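Local atomic coordinates of interferon gamma receptor 1 (Gallus gallus, PDB entry 4EQ3), a protein that probably binds the cytokine interferon gamma as the alpha chain of its cell-surface receptor, seen here as the extracellular part with two fibronectin type III-like domains. Residues S191-F196 with G203-E208. Residues are numbered along the deposited sequence; the frame is centred on the assembly and turned at random.
Sequences SAKGHF and GASSEE
Residues 191-196 and 203-208 run antiparallel, their end-to-end directions 165° apart, but the backbone pairing between them is incomplete. Gly203 N gives a nearly straight hydrogen bond to Gly194 O (2.9 Å, 175° at the hydrogen). Ser206 N donates to Ala192 O, also at 2.9 Å, and Ser205 CA adds a CA-H...O contact to the same oxygen. The return bond is made by a side chain: Ala192 N donates to Ser206 OG (2.9 Å). A chi1 of 60° places Ser206 OG on the side of its own N and C, facing this N-H; it also gives a weak bond to Glu207 O. Farther along, a water bridges the two segments, accepting from Gly194 N and donating to Ala204 O. Lys193 lays its CG alongside the second segment, 3.5 Å from Ser205 OG. A second water binds Ser191 OG at 2.6 Å and Ser205 OG weakly. On the inner face, Ala192 and Ser206 both touch Pro112 and Leu114. The other edge of 191-196 pairs with strand 148-156. This is an irregular edge of a beta hairpin in the receptor's second fibronectin type III-like domain, where a serine hydroxyl and a water stand in for backbone partners.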
ATOM      1  N   SER A 191      16.075  -0.356 -11.213  1.00 26.08           N
ATOM      2  CA  SER A 191      15.074  -0.059 -10.196  1.00 24.99           C
ATOM      3  C   SER A 191      13.685  -0.274 -10.781  1.00 24.90           C
ATOM      4  O   SER A 191      13.521  -0.367 -11.999  1.00 23.89           O
ATOM      5  CB  SER A 191      15.204   1.384  -9.724  1.00 27.23           C
ATOM      6  OG  SER A 191      14.889   2.271 -10.781  1.00 30.15           O
ATOM      7  N   ALA A 192      12.679  -0.353  -9.919  1.00 22.02           N
ATOM      8  CA  ALA A 192      11.325  -0.606 -10.403  1.00 22.98           C
ATOM      9  C   ALA A 192      10.265   0.107  -9.568  1.00 20.34           C
ATOM     10  O   ALA A 192      10.512   0.442  -8.406  1.00 18.36           O
ATOM     11  CB  ALA A 192      11.048  -2.111 -10.437  1.00 21.38           C
ATOM     12  N   LYS A 193       9.102   0.333 -10.147  1.00 23.40           N
ATOM     13  CA  LYS A 193       7.934   0.871  -9.460  1.00 24.21           C
ATOM     14  C   LYS A 193       6.674   0.073  -9.788  1.00 23.94           C
ATOM     15  O   LYS A 193       6.509  -0.349 -10.862  1.00 24.53           O
ATOM     16  CB  LYS A 193       7.648   2.294  -9.908  1.00 28.07           C
ATOM     17  CG  LYS A 193       8.500   3.347  -9.459  1.00 29.65           C
ATOM     18  CD  LYS A 193       7.816   4.643  -9.734  1.00 33.57           C
ATOM     19  CE  LYS A 193       8.325   5.316 -10.882  1.00 36.23           C
ATOM     20  NZ  LYS A 193       8.151   6.726 -10.786  1.00 40.90           N
ATOM     21  N   GLY A 194       5.776  -0.087  -8.849  1.00 19.95           N
ATOM     22  CA  GLY A 194       4.484  -0.684  -9.139  1.00 20.03           C
ATOM     23  C   GLY A 194       3.521   0.315  -9.768  1.00 20.28           C
ATOM     24  O   GLY A 194       3.574   1.512  -9.471  1.00 19.30           O
ATOM     25  N   HIS A 195       2.650  -0.184 -10.648  1.00 20.30           N
ATOM     26  CA  HIS A 195       1.602   0.616 -11.284  1.00 20.21           C
ATOM     27  C   HIS A 195       0.283  -0.143 -11.178  1.00 22.01           C
ATOM     28  O   HIS A 195       0.253  -1.358 -11.355  1.00 22.06           O
ATOM     29  CB  HIS A 195       1.902   0.838 -12.775  1.00 20.43           C
ATOM     30  CG  HIS A 195       2.945   1.880 -13.051  1.00 20.96           C
ATOM     31  ND1 HIS A 195       4.300   1.625 -12.963  1.00 26.29           N
ATOM     32  CD2 HIS A 195       2.833   3.169 -13.449  1.00 23.59           C
ATOM     33  CE1 HIS A 195       4.973   2.718 -13.276  1.00 24.18           C
ATOM     34  NE2 HIS A 195       4.108   3.671 -13.569  1.00 26.15           N
ATOM     35  N   PHE A 196      -0.803   0.564 -10.886  1.00 18.90           N
ATOM     36  CA  PHE A 196      -2.139  -0.010 -11.006  1.00 21.89           C
ATOM     37  C   PHE A 196      -2.958   0.868 -11.968  1.00 21.96           C
ATOM     38  O   PHE A 196      -3.009   2.089 -11.812  1.00 21.76           O
ATOM     39  CB  PHE A 196      -2.837  -0.111  -9.642  1.00 21.00           C
ATOM     40  CG  PHE A 196      -2.313  -1.232  -8.750  1.00 19.63           C
ATOM     41  CD1 PHE A 196      -1.367  -0.972  -7.771  1.00 20.26           C
ATOM     42  CD2 PHE A 196      -2.798  -2.524  -8.877  1.00 21.03           C
ATOM     43  CE1 PHE A 196      -0.889  -1.992  -6.944  1.00 21.04           C
ATOM     44  CE2 PHE A 196      -2.329  -3.557  -8.049  1.00 22.69           C
ATOM     45  CZ  PHE A 196      -1.369  -3.285  -7.084  1.00 20.93           C
ATOM     46  N   GLY A 203       3.584   3.643  -7.465  1.00 18.93           N
ATOM     47  CA  GLY A 203       4.357   3.437  -6.253  1.00 18.60           C
ATOM     48  C   GLY A 203       5.731   4.080  -6.253  1.00 19.46           C
ATOM     49  O   GLY A 203       6.191   4.591  -7.273  1.00 20.54           O
ATOM     50  N   ALA A 204       6.379   4.066  -5.092  1.00 21.60           N
ATOM     51  CA  ALA A 204       7.740   4.581  -4.949  1.00 25.87           C
ATOM     52  C   ALA A 204       8.709   3.632  -5.643  1.00 22.95           C
ATOM     53  O   ALA A 204       8.412   2.450  -5.797  1.00 22.20           O
ATOM     54  CB  ALA A 204       8.108   4.714  -3.471  1.00 23.30           C
ATOM     55  N   SER A 205       9.860   4.152  -6.059  1.00 26.55           N
ATOM     56  CA  SER A 205      10.886   3.329  -6.696  1.00 29.05           C
ATOM     57  C   SER A 205      11.651   2.498  -5.684  1.00 28.86           C
ATOM     58  O   SER A 205      11.963   2.959  -4.590  1.00 31.03           O
ATOM     59  CB  SER A 205      11.898   4.197  -7.436  1.00 28.69           C
ATOM     60  OG  SER A 205      11.262   5.108  -8.299  1.00 32.69           O
ATOM     61  N   SER A 206      11.975   1.270  -6.060  1.00 25.43           N
ATOM     62  CA  SER A 206      12.885   0.471  -5.264  1.00 23.47           C
ATOM     63  C   SER A 206      14.220   1.188  -5.292  1.00 27.00           C
ATOM     64  O   SER A 206      14.435   2.058  -6.134  1.00 25.43           O
ATOM     65  CB  SER A 206      13.035  -0.917  -5.880  1.00 25.94           C
ATOM     66  OG  SER A 206      13.551  -0.835  -7.199  1.00 24.10           O
ATOM     67  N   GLU A 207      15.128   0.841  -4.388  1.00 36.45           N
ATOM     68  CA  GLU A 207      16.486   1.342  -4.533  1.00 40.12           C
ATOM     69  C   GLU A 207      17.209   0.558  -5.628  1.00 38.89           C
ATOM     70  O   GLU A 207      16.794  -0.541  -5.989  1.00 34.69           O
ATOM     71  CB  GLU A 207      17.251   1.328  -3.213  1.00 42.19           C
ATOM     72  CG  GLU A 207      17.133   0.058  -2.418  1.00 51.57           C
ATOM     73  CD  GLU A 207      17.926   0.130  -1.124  1.00 62.35           C
ATOM     74  OE1 GLU A 207      19.142   0.450  -1.187  1.00 60.99           O
ATOM     75  OE2 GLU A 207      17.331  -0.128  -0.051  1.00 64.26           O
ATOM     76  N   GLU A 208      18.258   1.151  -6.185  1.00 33.68           N
ATOM     77  CA  GLU A 208      18.951   0.551  -7.308  1.00 32.19           C
ATOM     78  C   GLU A 208      19.638  -0.746  -6.903  1.00 33.05           C
ATOM     79  O   GLU A 208      20.242  -0.826  -5.831  1.00 30.83           O
ATOM     80  CB  GLU A 208      19.983   1.518  -7.882  1.00 34.69           C
ATOM     81  CG  GLU A 208      19.421   2.574  -8.822  1.00 42.38           C
ATOM     82  CD  GLU A 208      20.478   3.113  -9.776  1.00 45.19           C
ATOM     83  OE1 GLU A 208      21.682   3.057  -9.431  1.00 47.52           O
ATOM     84  OE2 GLU A 208      20.109   3.580 -10.875  1.00 53.48           O
TER
HETATM   85  O   HOH W   1      12.395   2.932 -10.700  1.00 36.85           O
HETATM   86  O   HOH W   2       6.434   0.728  -6.136  1.00 36.85           O